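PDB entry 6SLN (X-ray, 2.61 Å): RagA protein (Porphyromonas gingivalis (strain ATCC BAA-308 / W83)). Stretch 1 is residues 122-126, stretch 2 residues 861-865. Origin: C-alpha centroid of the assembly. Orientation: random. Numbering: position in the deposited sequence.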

ATOM      1  N   LEU A 122      24.232  13.232 -26.291  1.00 54.10           N
ATOM      2  CA  LEU A 122      25.265  12.506 -27.013  1.00 58.73           C
ATOM      3  C   LEU A 122      24.829  12.107 -28.411  1.00 63.87           C
ATOM      4  O   LEU A 122      25.629  11.543 -29.155  1.00 74.47           O
ATOM      5  CB  LEU A 122      25.730  11.289 -26.196  1.00 58.09           C
ATOM      6  CG  LEU A 122      26.602  11.862 -25.074  1.00 65.01           C
ATOM      7  CD1 LEU A 122      25.895  11.839 -23.725  1.00 60.82           C
ATOM      8  CD2 LEU A 122      28.019  11.248 -25.005  1.00 67.15           C
ATOM      9  N   GLN A 123      23.589  12.398 -28.784  1.00 61.13           N
ATOM     10  CA  GLN A 123      23.181  12.250 -30.172  1.00 52.10           C
ATOM     11  C   GLN A 123      24.103  13.048 -31.072  1.00 52.61           C
ATOM     12  O   GLN A 123      24.241  14.263 -30.909  1.00 61.50           O
ATOM     13  CB  GLN A 123      21.747  12.711 -30.352  1.00 47.23           C
ATOM     14  CG  GLN A 123      21.114  12.129 -31.568  1.00 47.82           C
ATOM     15  CD  GLN A 123      19.793  12.768 -31.886  1.00 55.17           C
ATOM     16  OE1 GLN A 123      19.668  13.992 -31.865  1.00 67.33           O
ATOM     17  NE2 GLN A 123      18.788  11.947 -32.174  1.00 51.81           N
ATOM     18  N   GLY A 124      24.758  12.354 -31.998  1.00 51.37           N
ATOM     19  CA  GLY A 124      25.689  12.974 -32.913  1.00 47.40           C
ATOM     20  C   GLY A 124      27.098  13.164 -32.402  1.00 50.09           C
ATOM     21  O   GLY A 124      27.921  13.730 -33.130  1.00 59.87           O
ATOM     22  N   GLN A 125      27.421  12.693 -31.194  1.00 44.26           N
ATOM     23  CA  GLN A 125      28.705  13.001 -30.571  1.00 55.63           C
ATOM     24  C   GLN A 125      29.707  11.851 -30.612  1.00 59.30           C
ATOM     25  O   GLN A 125      30.919  12.093 -30.522  1.00 52.89           O
ATOM     26  CB  GLN A 125      28.489  13.429 -29.111  1.00 58.42           C
ATOM     27  CG  GLN A 125      27.673  14.707 -28.945  1.00 51.21           C
ATOM     28  CD  GLN A 125      28.307  15.887 -29.646  1.00 59.26           C
ATOM     29  OE1 GLN A 125      29.477  16.197 -29.429  1.00 61.30           O
ATOM     30  NE2 GLN A 125      27.535  16.553 -30.498  1.00 69.54           N
ATOM     31  N   VAL A 126      29.251  10.610 -30.744  1.00 61.21           N
ATOM     32  CA  VAL A 126      30.153   9.467 -30.724  1.00 62.37           C
ATOM     33  C   VAL A 126      29.873   8.568 -31.924  1.00 57.90           C
ATOM     34  O   VAL A 126      28.744   8.099 -32.106  1.00 58.94           O
ATOM     35  CB  VAL A 126      30.026   8.675 -29.415  1.00 70.26           C
ATOM     36  CG1 VAL A 126      30.952   7.472 -29.440  1.00 75.07           C
ATOM     37  CG2 VAL A 126      30.346   9.563 -28.230  1.00 70.76           C
TER
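Stretch 2 861-865: ADFAY

Stretch 2, residues 861-865, is a run of extended strand. The strand begins before Ala-861 and continues past Tyr-865. Its phi/psi values are those of a beta strand throughout, from -119/129 at Ala-861 to -145/157 at Tyr-865. Stretch 1 has no regular helix or strand. It turns back on itself, and the backbone hydrogen bond from Gln-125 N to Leu-122 O, 2.9 Å long, closes the turn. Gln-123 has phi/psi of -55/121 and Gly-124 has 84/4, the pair of values expected for the two central residues of a type II turn.

The strand passes the outside of this turn. The two backbones come nearest at Gly-124 and Ala-864, where the distance from Gly-124 CA to Ala-864 CA is 4.0 Å. From there the strand leads back past Phe-863 to Asp-862, which lies near the end of the Gln-125 side chain. No clear hydrogen bond joins the two stretches, and stretch 1 offers no strand for the strand of stretch 2 to pair with. The contact is small, with 195 Å² buried when both sides are summed. It is distant in sequence, since touching residues are at least 737 positions apart.

The side chains of the strand alternate. Asp-862 and Ala-864 point toward the turn, and Phe-863 and Tyr-865 point away from it. The aromatic rings therefore take no part in the contact. Phe-863 adds its backbone instead: its O atom lies 4.0 Å from Gly-124 O.

Ala-864 is the centre of the packing. Its CB atom sits 3.4 Å from Gly-124 CA and also 3.4 Å from Gln-123 O. The small methyl group thus rests directly on the backbone of the turn. Gly-124 suits this place for two reasons. An ideal CB there would fall 2.2 Å from Ala-864 CB and 2.9 Å from Phe-863 O, both clashes. The positive phi would also jam such an atom against the carbonyl O of Gln-123, so the turn itself calls for glycine.

Gln-123 has its CA-to-CB bond sideways to the strand. The chain is extended, t at chi1 and chi2, and runs past the methyl group of Ala-864; Gln-123 CG is 4.2 Å and Gln-123 OE1 4.1 Å from Ala-864 CB. Both polar atoms of its amide are hydrogen-bonded elsewhere in the structure.

Gln-125 also starts sideways, but the end of its side chain comes nearer to the strand. Chi1 and chi2 are both m, and the amide reaches Asp-862. Gln-125 NE2 lies 3.1 Å from Asp-862 OD2; the geometry leaves open whether this is a hydrogen bond. Gln-125 OE1 is 3.4 Å from the same Asp-862 OD2, but both atoms are acceptors and do not bond. The carboxylate of Asp-862 has hydrogen-bond partners elsewhere in the structure. Leu-122, Val-126 and Ala-861 lie outside the contact.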

ATOM      1  N   ALA A 861      28.160  25.107 -31.933  1.00 65.69           N
ATOM      2  CA  ALA A 861      27.032  24.444 -32.565  1.00 68.36           C
ATOM      3  C   ALA A 861      27.298  22.949 -32.557  1.00 73.75           C
ATOM      4  O   ALA A 861      28.379  22.501 -32.956  1.00 74.28           O
ATOM      5  CB  ALA A 861      26.818  24.942 -33.997  1.00 69.66           C
ATOM      6  N   ASP A 862      26.330  22.184 -32.081  1.00 77.02           N
ATOM      7  CA  ASP A 862      26.400  20.731 -32.091  1.00 76.17           C
ATOM      8  C   ASP A 862      25.288  20.231 -33.008  1.00 70.62           C
ATOM      9  O   ASP A 862      24.101  20.430 -32.724  1.00 68.47           O
ATOM     10  CB  ASP A 862      26.280  20.173 -30.673  1.00 76.69           C
ATOM     11  CG  ASP A 862      27.554  20.361 -29.865  1.00 84.42           C
ATOM     12  OD1 ASP A 862      27.767  21.471 -29.340  1.00 90.42           O
ATOM     13  OD2 ASP A 862      28.345  19.404 -29.754  1.00 89.75           O
ATOM     14  N   PHE A 863      25.677  19.617 -34.122  1.00 64.78           N
ATOM     15  CA  PHE A 863      24.749  18.984 -35.043  1.00 63.67           C
ATOM     16  C   PHE A 863      24.819  17.469 -34.929  1.00 62.13           C
ATOM     17  O   PHE A 863      25.828  16.891 -34.515  1.00 57.34           O
ATOM     18  CB  PHE A 863      25.046  19.341 -36.493  1.00 63.19           C
ATOM     19  CG  PHE A 863      24.885  20.770 -36.821  1.00 61.29           C
ATOM     20  CD1 PHE A 863      25.867  21.680 -36.490  1.00 58.98           C
ATOM     21  CD2 PHE A 863      23.785  21.196 -37.532  1.00 59.83           C
ATOM     22  CE1 PHE A 863      25.737  22.989 -36.833  1.00 59.81           C
ATOM     23  CE2 PHE A 863      23.644  22.503 -37.872  1.00 56.48           C
ATOM     24  CZ  PHE A 863      24.621  23.406 -37.520  1.00 59.38           C
ATOM     25  N   ALA A 864      23.740  16.838 -35.381  1.00 60.24           N
ATOM     26  CA  ALA A 864      23.576  15.397 -35.368  1.00 55.31           C
ATOM     27  C   ALA A 864      22.589  15.028 -36.467  1.00 53.55           C
ATOM     28  O   ALA A 864      21.683  15.805 -36.792  1.00 47.94           O
ATOM     29  CB  ALA A 864      23.073  14.913 -34.001  1.00 42.37           C
ATOM     30  N   TYR A 865      22.758  13.840 -37.040  1.00 52.58           N
ATOM     31  CA  TYR A 865      21.825  13.423 -38.075  1.00 56.39           C
ATOM     32  C   TYR A 865      21.565  11.920 -38.025  1.00 61.95           C
ATOM     33  O   TYR A 865      22.354  11.129 -37.491  1.00 57.86           O
ATOM     34  CB  TYR A 865      22.310  13.835 -39.468  1.00 52.74           C
ATOM     35  CG  TYR A 865      23.717  13.415 -39.795  1.00 51.75           C
ATOM     36  CD1 TYR A 865      24.795  14.220 -39.458  1.00 54.31           C
ATOM     37  CD2 TYR A 865      23.966  12.231 -40.470  1.00 55.85           C
ATOM     38  CE1 TYR A 865      26.086  13.846 -39.767  1.00 57.89           C
ATOM     39  CE2 TYR A 865      25.257  11.847 -40.787  1.00 57.71           C
ATOM     40  CZ  TYR A 865      26.308  12.658 -40.436  1.00 59.39           C
ATOM     41  OH  TYR A 865      27.583  12.268 -40.738  1.00 60.63           O
TER